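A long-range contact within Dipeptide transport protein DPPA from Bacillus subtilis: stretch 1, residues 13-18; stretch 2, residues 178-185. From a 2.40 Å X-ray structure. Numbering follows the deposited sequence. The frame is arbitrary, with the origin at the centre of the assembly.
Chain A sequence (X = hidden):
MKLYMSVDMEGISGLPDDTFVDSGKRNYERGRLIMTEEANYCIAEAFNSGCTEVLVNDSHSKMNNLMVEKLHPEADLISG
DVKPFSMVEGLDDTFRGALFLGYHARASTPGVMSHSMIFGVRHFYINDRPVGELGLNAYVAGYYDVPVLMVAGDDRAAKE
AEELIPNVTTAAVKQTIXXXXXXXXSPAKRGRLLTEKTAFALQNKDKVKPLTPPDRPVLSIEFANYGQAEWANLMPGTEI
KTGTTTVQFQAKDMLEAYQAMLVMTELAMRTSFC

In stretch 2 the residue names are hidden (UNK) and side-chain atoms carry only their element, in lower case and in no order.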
# COMPACT_ATOMS: atom_id res chain seq x y z
N SER A 13 6.51 -19.28 28.49
CA SER A 13 7.41 -18.45 29.27
C SER A 13 8.10 -17.37 28.45
O SER A 13 8.36 -17.55 27.27
CB SER A 13 8.44 -19.32 29.96
OG SER A 13 9.12 -20.11 29.02
N GLY A 14 8.37 -16.24 29.09
CA GLY A 14 9.04 -15.14 28.43
C GLY A 14 8.18 -14.25 27.54
O GLY A 14 8.57 -13.13 27.24
N LEU A 15 7.01 -14.74 27.13
CA LEU A 15 6.14 -13.96 26.25
C LEU A 15 5.23 -12.98 27.03
O LEU A 15 4.36 -13.39 27.78
CB LEU A 15 5.29 -14.91 25.39
CG LEU A 15 6.03 -16.13 24.83
CD1 LEU A 15 5.15 -16.85 23.80
CD2 LEU A 15 7.35 -15.71 24.18
N PRO A 16 5.45 -11.67 26.85
CA PRO A 16 4.66 -10.65 27.54
C PRO A 16 3.41 -10.15 26.83
O PRO A 16 2.42 -9.80 27.48
CB PRO A 16 5.66 -9.53 27.73
CG PRO A 16 6.42 -9.59 26.45
CD PRO A 16 6.66 -11.08 26.25
N ASP A 17 3.45 -10.09 25.50
CA ASP A 17 2.32 -9.57 24.74
C ASP A 17 2.06 -10.30 23.43
O ASP A 17 2.76 -11.24 23.09
CB ASP A 17 2.53 -8.08 24.48
CG ASP A 17 3.86 -7.79 23.81
OD1 ASP A 17 4.69 -7.06 24.40
OD2 ASP A 17 4.07 -8.28 22.67
N ASP A 18 1.06 -9.84 22.68
CA ASP A 18 0.70 -10.51 21.44
C ASP A 18 1.67 -10.38 20.28
O ASP A 18 1.50 -11.05 19.27
CB ASP A 18 -0.71 -10.09 21.01
CG ASP A 18 -0.77 -8.68 20.45
OD1 ASP A 18 0.17 -7.90 20.66
OD2 ASP A 18 -1.77 -8.35 19.79
N UNK A 178 0.25 -7.41 34.45
CA UNK A 178 -0.89 -6.78 33.76
C UNK A 178 -1.29 -7.72 32.63
O UNK A 178 -0.69 -8.78 32.44
o UNK A 178 0.07 -5.51 31.92
c UNK A 178 -0.52 -5.41 33.20
N UNK A 179 -2.31 -7.34 31.87
CA UNK A 179 -2.75 -8.20 30.78
C UNK A 179 -1.69 -8.27 29.67
O UNK A 179 -1.74 -9.14 28.82
n UNK A 179 -7.81 -9.84 26.26
c UNK A 179 -6.26 -8.40 29.25
n UNK A 179 -6.47 -7.98 26.49
n UNK A 179 -6.99 -9.25 28.33
c UNK A 179 -7.08 -9.03 27.02
c UNK A 179 -4.78 -8.69 29.28
c UNK A 179 -4.09 -7.71 30.22
N UNK A 180 -0.72 -7.35 29.69
CA UNK A 180 0.33 -7.35 28.68
C UNK A 180 1.71 -7.12 29.28
O UNK A 180 2.56 -6.45 28.70
o UNK A 180 -0.00 -4.99 28.21
c UNK A 180 0.06 -6.27 27.62
N UNK A 181 1.92 -7.68 30.47
CA UNK A 181 3.20 -7.52 31.17
C UNK A 181 3.41 -8.63 32.18
O UNK A 181 2.49 -9.03 32.89
c UNK A 181 3.25 -6.17 31.87
N UNK A 182 4.63 -9.14 32.25
CA UNK A 182 4.93 -10.21 33.18
C UNK A 182 6.36 -10.17 33.69
O UNK A 182 7.23 -9.51 33.11
c UNK A 182 3.22 -11.77 32.19
c UNK A 182 4.69 -11.60 32.54
c UNK A 182 5.55 -11.76 31.31
N UNK A 183 6.59 -10.85 34.79
CA UNK A 183 7.91 -10.98 35.36
C UNK A 183 8.17 -12.45 35.07
O UNK A 183 7.47 -13.32 35.59
n UNK A 183 9.81 -11.82 41.28
c UNK A 183 8.98 -11.01 39.10
c UNK A 183 9.19 -11.04 37.59
c UNK A 183 10.16 -11.60 39.84
c UNK A 183 7.88 -10.74 36.87
N UNK A 184 9.16 -12.72 34.23
CA UNK A 184 9.45 -14.09 33.84
C UNK A 184 10.81 -14.65 34.22
O UNK A 184 11.72 -13.92 34.59
s UNK A 184 9.63 -12.76 31.35
c UNK A 184 9.25 -14.24 32.33
N UNK A 185 10.90 -15.97 34.14
CA UNK A 185 12.12 -16.70 34.44
C UNK A 185 12.90 -16.84 33.13
O UNK A 185 12.31 -16.79 32.04
c UNK A 185 11.77 -18.08 34.98
c UNK A 185 10.85 -18.15 36.19
c UNK A 185 10.41 -19.59 36.41
c UNK A 185 11.55 -17.61 37.40

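Position 178 carries two side-chain atoms, one carbon and then one oxygen. A single-carbon arm ending in oxygen is a hydroxymethyl group, and its oxygen stays 6.6 Å from Pro-16 O, the nearest approach of the side chain to stretch 1. The residue is Ser-178. Ser-178 OG accepts a hydrogen bond from the backbone N of position 180 at 3.0 Å, with an N-H...acceptor angle of 157°.

Position 179 has seven side-chain atoms: three carbons in a row, a nitrogen, and a carbon bearing two more nitrogens. This terminal group is a guanidinium, so the residue is Arg-179. Its CA-to-CB bond points away from stretch 1, and the three guanidinium nitrogens are hydrogen-bonded elsewhere in the structure.

At position 180 there is again one carbon followed by one oxygen. The CB lies 4.4 Å from Asp-17 CB, and the CA approaches Pro-16 O at 3.4 Å with an angle of 128° at the hydrogen, a CA-H...O contact. The residue is Ser-180, with chi1 in the p well at 60°.

Position 181 has one side-chain carbon and nothing beyond it, which identifies Ala-181. The methyl points away from stretch 1, so the approach here is made by backbone: Ala-181 N lies 3.7 Å from Pro-16 O. That pair is not a hydrogen bond; the same N instead makes a weak one to Ser-178 O at 3.5 Å.

Position 182 shows three carbons, with the first carrying the other two. Branching at CB with no heteroatom gives Val-182. Its CA-to-CB bond points toward stretch 1, and CG2 lies 4.0 Å from Pro-16 CA, 4.2 Å from Pro-16 CB and 4.1 Å from Leu-15 O.

Position 183 has four carbons in a row ending in nitrogen, an unbranched amine chain, and is therefore Lys-183. All four chi angles are t, and the nearest approach of this extended side chain to stretch 1 is 9.5 Å, from Lys-183 CB to Pro-16 CB.

Position 184 has one carbon and one sulfur. The sulfur, 3.8 Å from Gly-14 CA, ends the chain, so the residue is Cys-184. Its CA-to-CB bond points toward stretch 1, and chi1 is 32°, between wells.

Position 185 has four carbons, forked at the second. This is Leu-185, whose side chain comes no nearer to stretch 1 than 6.2 Å, Leu-185 CB to Ser-13 CB.

The touching segments run nearly antiparallel, their end-to-end directions 163° apart, yet no hydrogen bond joins them. The contact combines van der Waals packing with a CA-H...O approach to Pro-16 O. Along the strand, Val-182 and Cys-184 point toward stretch 1 while the intervening Lys-183 is out of reach, the alternation expected of extended backbone. Val-182 meets Pro-16 through apolar carbon, and Cys-184 SG rests near the bare CA of Gly-14, where an ideal CB would sit 4.8 Å from that sulfur; the positive phi of 80° by itself favours glycine. Beside this packing, Pro-16 O lies 3.3 Å from Ser-180 C. The surface buried between the two stretches, both sides summed, is 271 Å².

Stretch 2 (178-185) SRSAVKCL
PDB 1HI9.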